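Local atomic coordinates of ADP-ribosylation factor-binding protein GGA1 (PDB entry 5CN2), a protein that may help regulate membrane traffic through the trans-Golgi network, binding ARF1 and ARF2, and is represented here by its C-terminal gamma-adaptin ear (GAE) domain. Residues 34-39 / 83-88. Residues are numbered along the deposited sequence; the frame is centred on the assembly and turned at random.
Sequences KLRLVI and KQIASV
Leu37 and Val88 meet where this strand pair is packed most tightly: Leu37 CD1 lies 3.4 Å from Val88 CG2, closer than carbons usually come, the two side chains slanting across one another. Val88 presents this methyl because CG2 stands anti to its carbonyl carbon while CG1 is anti to the backbone N (chi1 -162°). On the same buried face Leu35 CB rests 4.1 Å from Val88 CB, and Ala86, with nothing beyond CB, lies beside the stem of Leu37. Ile39 carries the row onward, its CG1 3.4 Å from the carbonyl O of Gln84. Beneath these side chains, 34-39 and 83-88 run antiparallel, and three hydrogen-bonded pairs, Leu35 with Val88, Leu37 with Ala86 and Ile39 with Gln84, each close a two-bond ring. The bond from Ala86 N to Leu37 O, at 2.7 Å, is the shortest of the six. Such a ladder illustrates how a beta-sandwich, here the GAE domain, builds a sheet from strands distant in sequence: these are inner strands of a five-stranded antiparallel sheet, flanked by 21-29 and 63-66, and Leu35 and Val88 both touch Val93 of helix 91-94. The other face is looser and partly open to solvent. There Val38 and Ile85 lie side by side, both Val38 methyls 3.7 Å from Ile85 CD1, while the aliphatic part of Lys83 skirts Val38 CG1. In Arg36 a bend at chi2 (139°) sets the course of CD; the guanidinium meets Ile85 obliquely, and Arg36 NE lies 4.0 Å from Ile85 CG2. A weak, long ion pair links Arg36 to Glu30. An alanine in place of Arg36 would probably leave Ile85 CG2 uncovered on this side and Glu30 without that distant charge partner. Farther along, Lys34 CE approaches Ser87 OG only to 4.1 Å.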
loop_
_atom_site.group_PDB
_atom_site.type_symbol
_atom_site.label_atom_id
_atom_site.label_comp_id
_atom_site.label_asym_id
_atom_site.label_seq_id
_atom_site.Cartn_x
_atom_site.Cartn_y
_atom_site.Cartn_z
ATOM N N LYS A 34 -0.318 6.180 -16.968
ATOM C CA LYS A 34 -0.411 5.031 -16.084
ATOM C C LYS A 34 0.823 4.934 -15.188
ATOM O O LYS A 34 1.956 4.994 -15.676
ATOM C CB LYS A 34 -0.540 3.775 -16.923
ATOM C CG LYS A 34 -0.957 2.542 -16.161
ATOM C CD LYS A 34 -1.195 1.374 -17.124
ATOM C CE LYS A 34 -2.355 0.507 -16.664
ATOM N NZ LYS A 34 -2.076 -0.946 -16.839
ATOM N N LEU A 35 0.574 4.827 -13.883
ATOM C CA LEU A 35 1.566 4.455 -12.876
ATOM C C LEU A 35 1.311 3.039 -12.380
ATOM O O LEU A 35 0.166 2.566 -12.380
ATOM C CB LEU A 35 1.492 5.384 -11.670
ATOM C CG LEU A 35 1.554 6.887 -11.878
ATOM C CD1 LEU A 35 1.530 7.617 -10.545
ATOM C CD2 LEU A 35 2.785 7.281 -12.664
ATOM N N ARG A 36 2.374 2.374 -11.936
ATOM C CA ARG A 36 2.287 1.039 -11.362
ATOM C C ARG A 36 2.754 1.115 -9.910
ATOM O O ARG A 36 3.813 1.662 -9.634
ATOM C CB ARG A 36 3.173 0.089 -12.132
ATOM C CG ARG A 36 2.901 -1.361 -11.812
ATOM C CD ARG A 36 2.941 -2.224 -13.065
ATOM N NE ARG A 36 2.871 -3.650 -12.753
ATOM C CZ ARG A 36 3.865 -4.346 -12.196
ATOM N NH1 ARG A 36 5.021 -3.756 -11.876
ATOM N NH2 ARG A 36 3.702 -5.639 -11.945
ATOM N N LEU A 37 1.944 0.625 -8.975
ATOM C CA LEU A 37 2.359 0.556 -7.573
ATOM C C LEU A 37 2.491 -0.860 -7.179
ATOM O O LEU A 37 1.505 -1.617 -7.235
ATOM C CB LEU A 37 1.314 1.119 -6.625
ATOM C CG LEU A 37 1.469 2.547 -6.202
ATOM C CD1 LEU A 37 0.642 3.394 -7.163
ATOM C CD2 LEU A 37 0.979 2.659 -4.775
ATOM N N VAL A 38 3.686 -1.213 -6.731
ATOM C CA VAL A 38 3.922 -2.505 -6.119
ATOM C C VAL A 38 4.077 -2.243 -4.638
ATOM O O VAL A 38 5.033 -1.585 -4.216
ATOM C CB VAL A 38 5.145 -3.180 -6.727
ATOM C CG1 VAL A 38 5.312 -4.587 -6.170
ATOM C CG2 VAL A 38 4.994 -3.214 -8.240
ATOM N N ILE A 39 3.098 -2.719 -3.864
ATOM C CA ILE A 39 3.035 -2.482 -2.428
ATOM C C ILE A 39 3.536 -3.718 -1.685
ATOM O O ILE A 39 3.251 -4.853 -2.075
ATOM C CB ILE A 39 1.607 -2.165 -1.975
ATOM C CG1 ILE A 39 0.976 -1.139 -2.927
ATOM C CG2 ILE A 39 1.582 -1.670 -0.517
ATOM C CD1 ILE A 39 -0.427 -0.698 -2.542
ATOM N N LYS A 83 2.804 -9.039 -1.000
ATOM C CA LYS A 83 2.944 -8.104 -2.104
ATOM C C LYS A 83 1.541 -7.857 -2.696
ATOM O O LYS A 83 0.690 -8.766 -2.731
ATOM C CB LYS A 83 3.859 -8.720 -3.166
ATOM C CG LYS A 83 4.130 -7.843 -4.384
ATOM C CD LYS A 83 4.376 -8.652 -5.663
ATOM C CE LYS A 83 5.855 -8.827 -5.942
ATOM N NZ LYS A 83 6.123 -9.857 -6.985
ATOM N N GLN A 84 1.306 -6.643 -3.177
ATOM C CA GLN A 84 0.036 -6.307 -3.823
ATOM C C GLN A 84 0.190 -5.245 -4.888
ATOM O O GLN A 84 0.597 -4.117 -4.579
ATOM C CB GLN A 84 -0.976 -5.814 -2.794
ATOM C CG GLN A 84 -2.323 -5.487 -3.434
ATOM C CD GLN A 84 -3.453 -5.288 -2.450
ATOM O OE1 GLN A 84 -4.599 -5.621 -2.764
ATOM N NE2 GLN A 84 -3.152 -4.753 -1.267
ATOM N N ILE A 85 -0.187 -5.598 -6.113
ATOM C CA ILE A 85 -0.057 -4.729 -7.283
ATOM C C ILE A 85 -1.276 -3.830 -7.484
ATOM O O ILE A 85 -2.422 -4.268 -7.367
ATOM C CB ILE A 85 0.101 -5.522 -8.588
ATOM C CG1 ILE A 85 1.177 -6.599 -8.465
ATOM C CG2 ILE A 85 0.432 -4.581 -9.746
ATOM C CD1 ILE A 85 2.538 -6.042 -8.131
ATOM N N ALA A 86 -1.009 -2.566 -7.788
ATOM C CA ALA A 86 -2.051 -1.631 -8.177
ATOM C C ALA A 86 -1.589 -0.794 -9.361
ATOM O O ALA A 86 -0.391 -0.704 -9.655
ATOM C CB ALA A 86 -2.414 -0.725 -7.011
ATOM N N SER A 87 -2.542 -0.172 -10.029
ATOM C CA SER A 87 -2.192 0.852 -10.994
ATOM C C SER A 87 -3.086 2.067 -10.861
ATOM O O SER A 87 -4.167 2.026 -10.272
ATOM C CB SER A 87 -2.194 0.292 -12.406
ATOM O OG SER A 87 -3.483 -0.094 -12.770
ATOM N N VAL A 88 -2.563 3.180 -11.341
ATOM C CA VAL A 88 -3.193 4.475 -11.216
ATOM C C VAL A 88 -3.200 5.045 -12.608
ATOM O O VAL A 88 -2.158 5.076 -13.261
ATOM C CB VAL A 88 -2.379 5.414 -10.309
ATOM C CG1 VAL A 88 -3.241 6.571 -9.842
ATOM C CG2 VAL A 88 -1.840 4.659 -9.112
#